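Deoxyribodipyrimidine photo-lyase (Oryza sativa Japonica Group, PDB 3UMV) repairs ultraviolet-damaged DNA, using light and a bound FAD to split cyclobutane pyrimidine dimers back into two pyrimidines. Local coordinates at residues 44-56 / 287-299. Residues are numbered along the deposited sequence; the frame is centred on the assembly and turned at random.
Sequences MLRDQRLADNWAL and YLHFGHISAQRCA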
ATOM      1  N   MET A  44     -15.560   0.804   2.587  1.00 15.22           N
ATOM      2  CA  MET A  44     -14.279   1.298   2.107  1.00 13.23           C
ATOM      3  C   MET A  44     -13.187   0.968   3.113  1.00 14.55           C
ATOM      4  O   MET A  44     -13.331   1.268   4.294  1.00 14.92           O
ATOM      5  CB  MET A  44     -14.376   2.815   1.957  1.00 16.10           C
ATOM      6  CG  MET A  44     -13.097   3.489   1.466  1.00 18.30           C
ATOM      7  SD  MET A  44     -13.316   5.280   1.451  1.00 18.34           S
ATOM      8  CE  MET A  44     -14.193   5.541  -0.090  1.00 15.87           C
ATOM      9  N   LEU A  45     -12.095   0.372   2.651  1.00 13.02           N
ATOM     10  CA  LEU A  45     -10.953   0.136   3.519  1.00 11.92           C
ATOM     11  C   LEU A  45      -9.644   0.464   2.833  1.00 16.14           C
ATOM     12  O   LEU A  45      -8.959   1.402   3.234  1.00 17.66           O
ATOM     13  CB  LEU A  45     -10.953  -1.293   4.072  1.00 13.71           C
ATOM     14  CG  LEU A  45      -9.981  -1.532   5.229  1.00 12.27           C
ATOM     15  CD1 LEU A  45     -10.525  -2.667   6.092  1.00 14.72           C
ATOM     16  CD2 LEU A  45      -8.565  -1.840   4.723  1.00 14.55           C
ATOM     17  N   ARG A  46      -9.297  -0.292   1.794  1.00 12.96           N
ATOM     18  CA  ARG A  46      -8.023  -0.048   1.114  1.00 14.72           C
ATOM     19  C   ARG A  46      -8.059   1.134   0.159  1.00 16.95           C
ATOM     20  O   ARG A  46      -7.042   1.809  -0.034  1.00 18.15           O
ATOM     21  CB  ARG A  46      -7.539  -1.291   0.375  1.00 16.46           C
ATOM     22  CG  ARG A  46      -6.058  -1.221  -0.003  1.00 14.60           C
ATOM     23  CD  ARG A  46      -5.667  -2.447  -0.777  1.00 18.82           C
ATOM     24  NE  ARG A  46      -4.231  -2.541  -0.995  1.00 12.00           N
ATOM     25  CZ  ARG A  46      -3.674  -3.559  -1.643  1.00 12.56           C
ATOM     26  NH1 ARG A  46      -4.448  -4.540  -2.103  1.00 11.60           N
ATOM     27  NH2 ARG A  46      -2.363  -3.612  -1.817  1.00 15.79           N
ATOM     28  N   ASP A  47      -9.214   1.402  -0.437  1.00 13.94           N
ATOM     29  CA  ASP A  47      -9.233   2.378  -1.520  1.00 13.26           C
ATOM     30  C   ASP A  47      -9.988   3.643  -1.133  1.00 15.22           C
ATOM     31  O   ASP A  47     -11.173   3.807  -1.428  1.00 15.68           O
ATOM     32  CB  ASP A  47      -9.767   1.715  -2.795  1.00 14.12           C
ATOM     33  CG  ASP A  47      -8.863   0.575  -3.263  1.00 17.52           C
ATOM     34  OD1 ASP A  47      -9.201  -0.590  -2.991  1.00 19.10           O
ATOM     35  OD2 ASP A  47      -7.781   0.847  -3.848  1.00 15.70           O
ATOM     36  N   GLN A  48      -9.262   4.533  -0.456  1.00 13.83           N
ATOM     37  CA  GLN A  48      -9.824   5.715   0.171  1.00 12.38           C
ATOM     38  C   GLN A  48      -9.937   6.884  -0.802  1.00 15.81           C
ATOM     39  O   GLN A  48      -9.227   7.899  -0.684  1.00 16.67           O
ATOM     40  CB  GLN A  48      -9.005   6.066   1.408  1.00 13.17           C
ATOM     41  CG  GLN A  48      -9.027   4.933   2.428  1.00 14.67           C
ATOM     42  CD  GLN A  48      -7.839   4.943   3.365  1.00 18.84           C
ATOM     43  OE1 GLN A  48      -7.299   6.001   3.700  1.00 24.15           O
ATOM     44  NE2 GLN A  48      -7.431   3.759   3.803  1.00 20.71           N
ATOM     45  N   ARG A  49     -10.842   6.710  -1.760  1.00 17.23           N
ATOM     46  CA  ARG A  49     -11.097   7.662  -2.838  1.00 12.41           C
ATOM     47  C   ARG A  49     -12.468   7.385  -3.444  1.00 17.22           C
ATOM     48  O   ARG A  49     -12.967   6.259  -3.402  1.00 15.78           O
ATOM     49  CB  ARG A  49     -10.021   7.556  -3.928  1.00 12.40           C
ATOM     50  CG  ARG A  49     -10.129   6.296  -4.783  1.00 11.93           C
ATOM     51  CD  ARG A  49      -8.937   6.135  -5.756  1.00 14.62           C
ATOM     52  NE  ARG A  49      -9.072   4.854  -6.451  1.00 12.34           N
ATOM     53  CZ  ARG A  49      -8.607   3.695  -5.997  1.00 18.16           C
ATOM     54  NH1 ARG A  49      -7.892   3.637  -4.867  1.00 13.45           N
ATOM     55  NH2 ARG A  49      -8.838   2.589  -6.690  1.00 15.51           N
ATOM     56  N   LEU A  50     -13.078   8.427  -4.003  1.00 15.79           N
ATOM     57  CA  LEU A  50     -14.355   8.284  -4.702  1.00 17.35           C
ATOM     58  C   LEU A  50     -14.147   8.098  -6.207  1.00 20.71           C
ATOM     59  O   LEU A  50     -14.936   7.418  -6.855  1.00 21.75           O
ATOM     60  CB  LEU A  50     -15.264   9.477  -4.425  1.00 20.00           C
ATOM     61  CG  LEU A  50     -15.502   9.734  -2.940  1.00 20.63           C
ATOM     62  CD1 LEU A  50     -16.306  11.018  -2.728  1.00 22.37           C
ATOM     63  CD2 LEU A  50     -16.195   8.526  -2.314  1.00 17.56           C
ATOM     64  N   ALA A  51     -13.081   8.673  -6.765  1.00 18.87           N
ATOM     65  CA  ALA A  51     -12.852   8.550  -8.196  1.00 19.74           C
ATOM     66  C   ALA A  51     -12.126   7.253  -8.513  1.00 14.95           C
ATOM     67  O   ALA A  51     -11.397   6.720  -7.675  1.00 15.70           O
ATOM     68  CB  ALA A  51     -12.058   9.744  -8.731  1.00 26.12           C
ATOM     69  N   ASP A  52     -12.324   6.750  -9.723  1.00 14.62           N
ATOM     70  CA  ASP A  52     -11.532   5.613 -10.207  1.00 13.21           C
ATOM     71  C   ASP A  52     -11.520   4.437  -9.215  1.00 14.91           C
ATOM     72  O   ASP A  52     -10.480   3.795  -8.999  1.00 13.64           O
ATOM     73  CB  ASP A  52     -10.091   6.060 -10.458  1.00 15.74           C
ATOM     74  CG  ASP A  52      -9.998   7.195 -11.457  1.00 21.48           C
ATOM     75  OD1 ASP A  52      -9.083   8.037 -11.322  1.00 23.92           O
ATOM     76  OD2 ASP A  52     -10.842   7.243 -12.380  1.00 20.36           O
ATOM     77  N   ASN A  53     -12.681   4.128  -8.654  1.00 15.40           N
ATOM     78  CA  ASN A  53     -12.772   3.119  -7.612  1.00 15.81           C
ATOM     79  C   ASN A  53     -13.767   2.026  -8.024  1.00 17.58           C
ATOM     80  O   ASN A  53     -14.971   2.225  -7.953  1.00 19.68           O
ATOM     81  CB  ASN A  53     -13.183   3.790  -6.296  1.00 13.83           C
ATOM     82  CG  ASN A  53     -13.237   2.813  -5.136  1.00 16.44           C
ATOM     83  OD1 ASN A  53     -13.526   1.637  -5.324  1.00 16.28           O
ATOM     84  ND2 ASN A  53     -12.954   3.299  -3.933  1.00 14.49           N
ATOM     85  N   TRP A  54     -13.262   0.873  -8.461  1.00 14.31           N
ATOM     86  CA  TRP A  54     -14.157  -0.171  -8.973  1.00 13.39           C
ATOM     87  C   TRP A  54     -15.130  -0.703  -7.936  1.00 17.23           C
ATOM     88  O   TRP A  54     -16.212  -1.151  -8.292  1.00 17.38           O
ATOM     89  CB  TRP A  54     -13.399  -1.340  -9.604  1.00 14.80           C
ATOM     90  CG  TRP A  54     -12.707  -1.009 -10.901  1.00 12.78           C
ATOM     91  CD1 TRP A  54     -11.364  -1.076 -11.153  1.00 12.97           C
ATOM     92  CD2 TRP A  54     -13.321  -0.561 -12.116  1.00 11.51           C
ATOM     93  NE1 TRP A  54     -11.105  -0.699 -12.449  1.00 15.70           N
ATOM     94  CE2 TRP A  54     -12.284  -0.357 -13.056  1.00 13.99           C
ATOM     95  CE3 TRP A  54     -14.640  -0.286 -12.493  1.00 16.55           C
ATOM     96  CZ2 TRP A  54     -12.532   0.077 -14.366  1.00 17.68           C
ATOM     97  CZ3 TRP A  54     -14.886   0.161 -13.796  1.00 15.65           C
ATOM     98  CH2 TRP A  54     -13.832   0.329 -14.711  1.00 19.13           C
ATOM     99  N   ALA A  55     -14.751  -0.660  -6.661  1.00 13.97           N
ATOM    100  CA  ALA A  55     -15.619  -1.201  -5.627  1.00 15.16           C
ATOM    101  C   ALA A  55     -16.820  -0.278  -5.460  1.00 14.74           C
ATOM    102  O   ALA A  55     -17.955  -0.734  -5.393  1.00 17.86           O
ATOM    103  CB  ALA A  55     -14.864  -1.364  -4.321  1.00 12.79           C
ATOM    104  N   LEU A  56     -16.567   1.029  -5.434  1.00 16.29           N
ATOM    105  CA  LEU A  56     -17.639   2.008  -5.343  1.00 15.71           C
ATOM    106  C   LEU A  56     -18.544   1.961  -6.595  1.00 18.00           C
ATOM    107  O   LEU A  56     -19.768   1.976  -6.486  1.00 16.34           O
ATOM    108  CB  LEU A  56     -17.061   3.413  -5.144  1.00 14.78           C
ATOM    109  CG  LEU A  56     -18.099   4.538  -5.133  1.00 15.66           C
ATOM    110  CD1 LEU A  56     -19.103   4.293  -4.018  1.00 18.78           C
ATOM    111  CD2 LEU A  56     -17.427   5.907  -4.987  1.00 19.17           C
ATOM    112  N   TYR A 287       0.208   8.024  -1.627  1.00 15.14           N
ATOM    113  CA  TYR A 287      -1.133   8.043  -2.191  1.00 13.73           C
ATOM    114  C   TYR A 287      -1.645   6.661  -2.617  1.00 18.40           C
ATOM    115  O   TYR A 287      -2.794   6.318  -2.369  1.00 19.23           O
ATOM    116  CB  TYR A 287      -1.151   9.012  -3.367  1.00 15.83           C
ATOM    117  CG  TYR A 287      -0.733  10.412  -2.967  1.00 15.33           C
ATOM    118  CD1 TYR A 287       0.431  10.997  -3.476  1.00 15.65           C
ATOM    119  CD2 TYR A 287      -1.523  11.169  -2.116  1.00 17.07           C
ATOM    120  CE1 TYR A 287       0.807  12.290  -3.102  1.00 15.81           C
ATOM    121  CE2 TYR A 287      -1.156  12.452  -1.748  1.00 15.44           C
ATOM    122  CZ  TYR A 287      -0.007  13.014  -2.252  1.00 16.77           C
ATOM    123  OH  TYR A 287       0.331  14.296  -1.879  1.00 23.74           O
ATOM    124  N   LEU A 288      -0.785   5.864  -3.235  1.00 15.23           N
ATOM    125  CA  LEU A 288      -1.170   4.536  -3.687  1.00 14.40           C
ATOM    126  C   LEU A 288      -1.433   3.634  -2.490  1.00 15.82           C
ATOM    127  O   LEU A 288      -2.381   2.840  -2.498  1.00 18.72           O
ATOM    128  CB  LEU A 288      -0.064   3.936  -4.571  1.00 15.55           C
ATOM    129  CG  LEU A 288       0.085   4.588  -5.952  1.00 16.90           C
ATOM    130  CD1 LEU A 288       1.288   4.005  -6.671  1.00 15.20           C
ATOM    131  CD2 LEU A 288      -1.161   4.425  -6.789  1.00 14.58           C
ATOM    132  N   HIS A 289      -0.615   3.764  -1.443  1.00 11.79           N
ATOM    133  CA  HIS A 289      -0.841   2.942  -0.267  1.00 11.39           C
ATOM    134  C   HIS A 289      -2.232   3.112   0.357  1.00 15.24           C
ATOM    135  O   HIS A 289      -2.891   2.130   0.715  1.00 14.33           O
ATOM    136  CB  HIS A 289       0.194   3.188   0.824  1.00 14.78           C
ATOM    137  CG  HIS A 289      -0.128   2.446   2.072  1.00 14.95           C
ATOM    138  ND1 HIS A 289      -0.750   3.035   3.153  1.00 16.42           N
ATOM    139  CD2 HIS A 289      -0.027   1.131   2.366  1.00 11.04           C
ATOM    140  CE1 HIS A 289      -0.975   2.118   4.079  1.00 12.21           C
ATOM    141  NE2 HIS A 289      -0.541   0.955   3.624  1.00 18.55           N
ATOM    142  N   PHE A 290      -2.658   4.361   0.497  1.00 11.92           N
ATOM    143  CA  PHE A 290      -3.933   4.666   1.118  1.00 10.32           C
ATOM    144  C   PHE A 290      -5.054   4.653   0.081  1.00 14.84           C
ATOM    145  O   PHE A 290      -6.212   4.867   0.412  1.00 15.53           O
ATOM    146  CB  PHE A 290      -3.860   6.021   1.825  1.00 15.08           C
ATOM    147  CG  PHE A 290      -3.002   6.009   3.056  1.00 14.90           C
ATOM    148  CD1 PHE A 290      -3.456   5.414   4.220  1.00 16.55           C
ATOM    149  CD2 PHE A 290      -1.735   6.583   3.047  1.00 19.12           C
ATOM    150  CE1 PHE A 290      -2.668   5.396   5.362  1.00 16.72           C
ATOM    151  CE2 PHE A 290      -0.942   6.571   4.185  1.00 17.76           C
ATOM    152  CZ  PHE A 290      -1.411   5.984   5.349  1.00 13.10           C
ATOM    153  N   GLY A 291      -4.708   4.382  -1.171  1.00 16.21           N
ATOM    154  CA  GLY A 291      -5.698   4.392  -2.234  1.00 15.66           C
ATOM    155  C   GLY A 291      -6.286   5.764  -2.523  1.00 13.63           C
ATOM    156  O   GLY A 291      -7.410   5.856  -3.044  1.00 14.87           O
ATOM    157  N   HIS A 292      -5.544   6.830  -2.224  1.00 15.49           N
ATOM    158  CA  HIS A 292      -5.986   8.187  -2.582  1.00 16.26           C
ATOM    159  C   HIS A 292      -6.012   8.367  -4.093  1.00 15.22           C
ATOM    160  O   HIS A 292      -6.721   9.236  -4.628  1.00 17.95           O
ATOM    161  CB  HIS A 292      -5.058   9.255  -2.010  1.00 18.51           C
ATOM    162  CG  HIS A 292      -5.039   9.322  -0.519  1.00 17.78           C
ATOM    163  ND1 HIS A 292      -6.056   8.829   0.273  1.00 18.56           N
ATOM    164  CD2 HIS A 292      -4.127   9.854   0.326  1.00 18.47           C
ATOM    165  CE1 HIS A 292      -5.750   9.022   1.540  1.00  9.84           C
ATOM    166  NE2 HIS A 292      -4.596   9.664   1.601  1.00 21.07           N
ATOM    167  N   ILE A 293      -5.225   7.551  -4.778  1.00 14.21           N
ATOM    168  CA  ILE A 293      -5.218   7.563  -6.228  1.00 18.29           C
ATOM    169  C   ILE A 293      -5.164   6.132  -6.702  1.00 12.35           C
ATOM    170  O   ILE A 293      -4.510   5.278  -6.095  1.00 14.87           O
ATOM    171  CB  ILE A 293      -4.040   8.380  -6.820  1.00 16.29           C
ATOM    172  CG1 ILE A 293      -4.291   8.673  -8.300  1.00 16.63           C
ATOM    173  CG2 ILE A 293      -2.720   7.653  -6.613  1.00 14.96           C
ATOM    174  CD1 ILE A 293      -3.340   9.712  -8.873  1.00 18.46           C
ATOM    175  N   SER A 294      -5.903   5.862  -7.770  1.00 12.72           N
ATOM    176  CA  SER A 294      -5.967   4.531  -8.355  1.00 12.57           C
ATOM    177  C   SER A 294      -4.666   4.222  -9.109  1.00 13.21           C
ATOM    178  O   SER A 294      -4.183   5.053  -9.881  1.00 14.18           O
ATOM    179  CB  SER A 294      -7.156   4.502  -9.326  1.00 14.17           C
ATOM    180  OG  SER A 294      -7.024   3.458 -10.274  1.00 17.26           O
ATOM    181  N   ALA A 295      -4.090   3.041  -8.906  1.00 15.95           N
ATOM    182  CA  ALA A 295      -2.900   2.666  -9.679  1.00 17.65           C
ATOM    183  C   ALA A 295      -3.243   2.564 -11.166  1.00 18.94           C
ATOM    184  O   ALA A 295      -2.408   2.869 -12.013  1.00 15.90           O
ATOM    185  CB  ALA A 295      -2.321   1.359  -9.198  1.00 16.34           C
ATOM    186  N   GLN A 296      -4.463   2.110 -11.459  1.00 14.66           N
ATOM    187  CA  GLN A 296      -4.980   2.042 -12.826  1.00 12.47           C
ATOM    188  C   GLN A 296      -5.052   3.445 -13.441  1.00 15.51           C
ATOM    189  O   GLN A 296      -4.637   3.642 -14.587  1.00 14.91           O
ATOM    190  CB  GLN A 296      -6.351   1.346 -12.833  1.00 14.96           C
ATOM    191  CG  GLN A 296      -6.978   1.162 -14.205  1.00 15.70           C
ATOM    192  CD  GLN A 296      -8.087   0.122 -14.197  1.00 14.39           C
ATOM    193  OE1 GLN A 296      -8.182  -0.713 -13.286  1.00 15.88           O
ATOM    194  NE2 GLN A 296      -8.937   0.171 -15.205  1.00 13.27           N
ATOM    195  N   ARG A 297      -5.548   4.422 -12.678  1.00 13.05           N
ATOM    196  CA  ARG A 297      -5.470   5.821 -13.118  1.00 15.74           C
ATOM    197  C   ARG A 297      -4.038   6.239 -13.482  1.00 18.95           C
ATOM    198  O   ARG A 297      -3.818   6.892 -14.510  1.00 18.73           O
ATOM    199  CB  ARG A 297      -6.011   6.768 -12.037  1.00 17.84           C
ATOM    200  CG  ARG A 297      -5.725   8.244 -12.315  1.00 15.89           C
ATOM    201  CD  ARG A 297      -6.261   8.641 -13.684  1.00 14.96           C
ATOM    202  NE  ARG A 297      -7.680   8.335 -13.814  1.00 19.15           N
ATOM    203  CZ  ARG A 297      -8.338   8.255 -14.964  1.00 25.79           C
ATOM    204  NH1 ARG A 297      -9.631   7.964 -14.956  1.00 24.66           N
ATOM    205  NH2 ARG A 297      -7.708   8.457 -16.117  1.00 26.12           N
ATOM    206  N   CYS A 298      -3.071   5.890 -12.633  1.00 16.87           N
ATOM    207  CA  CYS A 298      -1.681   6.276 -12.883  1.00 16.44           C
ATOM    208  C   CYS A 298      -1.167   5.605 -14.163  1.00 18.05           C
ATOM    209  O   CYS A 298      -0.460   6.228 -14.968  1.00 19.05           O
ATOM    210  CB  CYS A 298      -0.797   5.887 -11.692  1.00 16.25           C
ATOM    211  SG  CYS A 298      -1.136   6.815 -10.190  1.00 18.46           S
ATOM    212  N   ALA A 299      -1.517   4.332 -14.336  1.00 15.46           N
ATOM    213  CA  ALA A 299      -1.144   3.584 -15.538  1.00 17.01           C
ATOM    214  C   ALA A 299      -1.772   4.166 -16.811  1.00 19.29           C
ATOM    215  O   ALA A 299      -1.097   4.292 -17.827  1.00 18.78           O
ATOM    216  CB  ALA A 299      -1.535   2.119 -15.387  1.00 18.23           C
TER
HETATM  217  O   HOH W   1      -5.124   1.515   1.972  1.00 16.32           O
HETATM  218  O   HOH W   2      -2.288  -0.704   0.153  1.00 21.35           O
HETATM  219  O   HOH W   3      -7.636   7.911  -8.903  1.00 20.16           O
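Asp47 and Gly291 bring the backbones within 4.1 Å (CA to CA), where the loop from strand 40-44 to helix 54-66 meets the turn between helices 285-290 and 295-305; Gln48 N donates to Phe290 O, 3.2 Å, in the carbonyl plane. Gly291, at positive phi in a Schellman motif, lies so close to Arg46 O and Asp47 CA that a CB would clash. Arg49 lays one guanidinium face over Ser294 CA and sends NH1 to Gly291 O (2.9 Å, 168°), while NE and NH2 both grip Asp52 O and NH1 bridges to Asp47 OD2, which binds His169 ND1 too. A methionine here would probably leave Gly291 O and Asp52 O without these donors and Asp47 without this positive mate. With chi2 and chi3 both 55°, Arg297 folds back to meet Asp52 side-on, NE to OD1 and NH1 to OD2, both 2.9 Å, from above the carboxylate plane. Trp54 NE1 donates in its ring plane to Gln296 OE1 (3.0 Å); Gln296 NE2 binds Val201 O. Separate waters bridge Arg46 O and NE to His289 O; Arg46 NH1 pairs with Asp328. Buried turn carbonyls thus take donors from the alpha/beta domain, beside one salt bridge, just beyond Leu288, which touches FAD.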